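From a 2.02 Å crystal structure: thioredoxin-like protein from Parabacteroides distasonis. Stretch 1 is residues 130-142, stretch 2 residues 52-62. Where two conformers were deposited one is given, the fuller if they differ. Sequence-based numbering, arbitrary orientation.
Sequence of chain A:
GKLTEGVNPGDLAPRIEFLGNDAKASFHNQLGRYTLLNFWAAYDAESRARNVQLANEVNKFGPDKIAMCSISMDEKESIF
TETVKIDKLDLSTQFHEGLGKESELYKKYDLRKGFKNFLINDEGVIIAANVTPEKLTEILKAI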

# COMPACT_ATOMS: atom_id res chain seq x y z
N ASN A 130 3.13 -4.28 8.04
CA ASN A 130 3.08 -3.09 8.93
C ASN A 130 4.47 -2.51 9.15
O ASN A 130 4.92 -2.44 10.28
CB ASN A 130 2.45 -3.45 10.30
CG ASN A 130 1.04 -3.95 10.15
OD1 ASN A 130 0.14 -3.21 9.73
ND2 ASN A 130 0.85 -5.23 10.44
N VAL A 131 5.15 -2.15 8.05
CA VAL A 131 6.49 -1.60 8.14
C VAL A 131 6.38 -0.10 8.49
O VAL A 131 5.44 0.58 8.06
CB VAL A 131 7.29 -1.89 6.83
CG1 VAL A 131 7.01 -0.88 5.73
CG2 VAL A 131 8.77 -2.00 7.10
N THR A 132 7.32 0.38 9.30
CA THR A 132 7.42 1.77 9.71
C THR A 132 8.27 2.47 8.66
O THR A 132 9.02 1.76 7.97
CB THR A 132 8.07 1.88 11.11
OG1 THR A 132 9.39 1.35 11.06
CG2 THR A 132 7.23 1.28 12.21
N PRO A 133 8.27 3.82 8.56
CA PRO A 133 9.17 4.46 7.58
C PRO A 133 10.63 4.06 7.83
O PRO A 133 11.35 3.75 6.89
CB PRO A 133 8.94 5.95 7.83
CG PRO A 133 7.57 6.02 8.38
CD PRO A 133 7.45 4.82 9.26
N GLU A 134 11.03 4.02 9.11
CA GLU A 134 12.38 3.69 9.58
C GLU A 134 12.77 2.27 9.15
O GLU A 134 13.79 2.12 8.48
CB GLU A 134 12.48 3.85 11.11
CG GLU A 134 12.23 5.27 11.62
CD GLU A 134 10.81 5.83 11.58
OE1 GLU A 134 9.85 5.03 11.69
OE2 GLU A 134 10.67 7.07 11.46
N LYS A 135 11.92 1.26 9.45
CA LYS A 135 12.18 -0.13 9.03
C LYS A 135 12.14 -0.28 7.51
O LYS A 135 12.94 -1.04 6.97
CB LYS A 135 11.22 -1.13 9.70
CG LYS A 135 11.69 -2.61 9.65
CD LYS A 135 12.75 -2.89 10.70
CE LYS A 135 13.38 -4.26 10.65
NZ LYS A 135 14.85 -4.18 10.88
N LEU A 136 11.25 0.47 6.80
CA LEU A 136 11.20 0.39 5.33
C LEU A 136 12.56 0.78 4.72
O LEU A 136 13.10 0.04 3.90
CB LEU A 136 10.05 1.26 4.74
CG LEU A 136 9.96 1.41 3.22
CD1 LEU A 136 9.63 0.08 2.51
CD2 LEU A 136 8.95 2.46 2.83
N THR A 137 13.16 1.88 5.20
CA THR A 137 14.46 2.37 4.74
C THR A 137 15.58 1.35 5.04
O THR A 137 16.39 1.07 4.16
CB THR A 137 14.72 3.74 5.37
OG1 THR A 137 13.79 4.64 4.80
CG2 THR A 137 16.13 4.25 5.12
N GLU A 138 15.61 0.78 6.28
CA GLU A 138 16.59 -0.23 6.69
C GLU A 138 16.49 -1.47 5.79
O GLU A 138 17.52 -2.01 5.39
CB GLU A 138 16.41 -0.62 8.17
N ILE A 139 15.27 -1.87 5.42
CA ILE A 139 15.03 -3.01 4.53
C ILE A 139 15.49 -2.70 3.08
O ILE A 139 16.17 -3.52 2.46
CB ILE A 139 13.54 -3.47 4.56
CG1 ILE A 139 13.18 -4.10 5.94
CG2 ILE A 139 13.27 -4.45 3.43
CD1 ILE A 139 11.68 -4.18 6.23
N LEU A 140 15.10 -1.52 2.54
CA LEU A 140 15.43 -1.13 1.16
C LEU A 140 16.94 -0.88 0.97
O LEU A 140 17.42 -0.98 -0.17
CB LEU A 140 14.63 0.12 0.74
CG LEU A 140 13.11 -0.06 0.53
CD1 LEU A 140 12.45 1.27 0.26
CD2 LEU A 140 12.79 -1.05 -0.59
N LYS A 141 17.69 -0.58 2.06
CA LYS A 141 19.13 -0.30 1.99
C LYS A 141 20.00 -1.56 2.18
O LYS A 141 21.23 -1.49 2.08
CB LYS A 141 19.52 0.79 3.00
CG LYS A 141 19.12 2.19 2.54
CD LYS A 141 19.53 3.26 3.54
CE LYS A 141 19.22 4.67 3.07
NZ LYS A 141 20.13 5.12 1.97
N ALA A 142 19.35 -2.72 2.41
CA ALA A 142 20.03 -4.00 2.60
C ALA A 142 19.56 -5.02 1.56
O ALA A 142 19.63 -4.75 0.36
CB ALA A 142 19.78 -4.53 4.00
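Stretch 2 52-62: VQLANEVNKFG

Two helices that run nearly the same way can pack closely at one end and diverge toward the other, with larger side chains filling the widening gap; stretch 2 illustrates this against helix 133-140. Its helix, already under way at Val52, runs in the same N-to-C sense, crossing at -27° with the axes 9.7 Å apart at closest approach. The backbones are nearest early on, where the CA atoms of Leu54 and Pro133 lie 5.4 Å apart. Gln53 points toward its partner and rests its CB 3.8 Å from Pro133 CG. Leu54 starts sideways, but its m,t rotamer carries CD2 to 3.7 Å from Val131 O and 4.5 Å from Leu136 CD2. One turn on, Glu57 lays CG 3.4 Å from Pro133 O. Glu57 OE2 accepts a short hydrogen bond from Thr137 OG1 (2.5 Å); the same OE2 also holds Lys60 NZ, within stretch 2, in a salt bridge at 2.8 Å, so one carboxylate oxygen serves a bond across the contact and another inside its own stretch. Val58 CG2 then meets Leu136 CD2 at 4.0 Å. A type I turn from Val58 to Phe61 follows. By Phe61 the CA separation from Leu140 has grown to 8.6 Å, and the aromatic ring spans it: Leu140 CD1 sits over one face, 3.8 Å from the ring centroid, while Lys141 CG and Thr137 OG1 lie at its edge. Gly62 makes no contact.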

# COMPACT_ATOMS: atom_id res chain seq x y z
N VAL A 52 1.07 9.46 5.10
CA VAL A 52 1.91 10.63 4.84
C VAL A 52 3.36 10.28 5.12
O VAL A 52 4.23 10.62 4.33
CB VAL A 52 1.44 11.86 5.68
CG1 VAL A 52 2.44 13.01 5.62
CG2 VAL A 52 0.05 12.33 5.22
N GLN A 53 3.62 9.62 6.26
CA GLN A 53 4.99 9.29 6.65
C GLN A 53 5.60 8.29 5.70
O GLN A 53 6.73 8.49 5.27
CB GLN A 53 5.06 8.82 8.10
CG GLN A 53 4.68 9.92 9.11
CD GLN A 53 5.42 11.24 8.97
OE1 GLN A 53 6.66 11.28 8.90
NE2 GLN A 53 4.68 12.36 8.96
N LEU A 54 4.84 7.26 5.30
CA LEU A 54 5.33 6.27 4.32
C LEU A 54 5.59 6.90 2.94
O LEU A 54 6.66 6.69 2.38
CB LEU A 54 4.37 5.08 4.19
CG LEU A 54 4.26 4.16 5.42
CD1 LEU A 54 3.02 3.28 5.32
CD2 LEU A 54 5.53 3.32 5.62
N ALA A 55 4.62 7.68 2.39
CA ALA A 55 4.79 8.32 1.07
C ALA A 55 6.03 9.22 1.06
O ALA A 55 6.79 9.17 0.09
CB ALA A 55 3.55 9.12 0.70
N ASN A 56 6.29 9.99 2.14
CA ASN A 56 7.48 10.84 2.16
C ASN A 56 8.77 9.99 2.29
O ASN A 56 9.79 10.38 1.74
CB ASN A 56 7.37 11.94 3.22
CG ASN A 56 6.41 13.02 2.76
OD1 ASN A 56 6.76 13.92 1.98
ND2 ASN A 56 5.15 12.90 3.12
N GLU A 57 8.72 8.83 2.94
CA GLU A 57 9.89 7.96 3.03
C GLU A 57 10.24 7.37 1.65
O GLU A 57 11.42 7.25 1.34
CB GLU A 57 9.64 6.83 4.03
CG GLU A 57 10.92 6.24 4.59
CD GLU A 57 11.73 7.13 5.52
OE1 GLU A 57 11.20 8.13 6.05
OE2 GLU A 57 12.94 6.85 5.66
N VAL A 58 9.23 6.99 0.85
CA VAL A 58 9.38 6.38 -0.48
C VAL A 58 10.03 7.39 -1.42
O VAL A 58 10.86 6.99 -2.24
CB VAL A 58 8.05 5.79 -1.04
CG1 VAL A 58 8.20 5.32 -2.50
CG2 VAL A 58 7.56 4.64 -0.18
N ASN A 59 9.74 8.70 -1.24
CA ASN A 59 10.33 9.79 -2.03
C ASN A 59 11.86 9.86 -1.88
O ASN A 59 12.50 10.51 -2.71
CB ASN A 59 9.69 11.16 -1.69
CG ASN A 59 8.33 11.38 -2.33
OD1 ASN A 59 8.03 10.88 -3.43
ND2 ASN A 59 7.48 12.15 -1.67
N LYS A 60 12.44 9.21 -0.85
CA LYS A 60 13.90 9.19 -0.65
C LYS A 60 14.58 8.22 -1.63
O LYS A 60 15.78 8.32 -1.83
CB LYS A 60 14.29 8.79 0.80
CG LYS A 60 13.90 9.78 1.88
CD LYS A 60 14.31 9.25 3.25
CE LYS A 60 13.62 9.98 4.37
NZ LYS A 60 14.01 9.45 5.70
N PHE A 61 13.80 7.28 -2.21
CA PHE A 61 14.28 6.26 -3.15
C PHE A 61 13.78 6.50 -4.59
O PHE A 61 12.77 7.16 -4.80
CB PHE A 61 13.85 4.86 -2.68
CG PHE A 61 14.41 4.46 -1.33
CD1 PHE A 61 15.64 3.82 -1.24
CD2 PHE A 61 13.73 4.74 -0.16
CE1 PHE A 61 16.19 3.49 0.00
CE2 PHE A 61 14.27 4.41 1.09
CZ PHE A 61 15.50 3.79 1.16
N GLY A 62 14.47 5.92 -5.55
CA GLY A 62 14.09 5.99 -6.95
C GLY A 62 12.92 5.09 -7.33
O GLY A 62 12.64 4.11 -6.63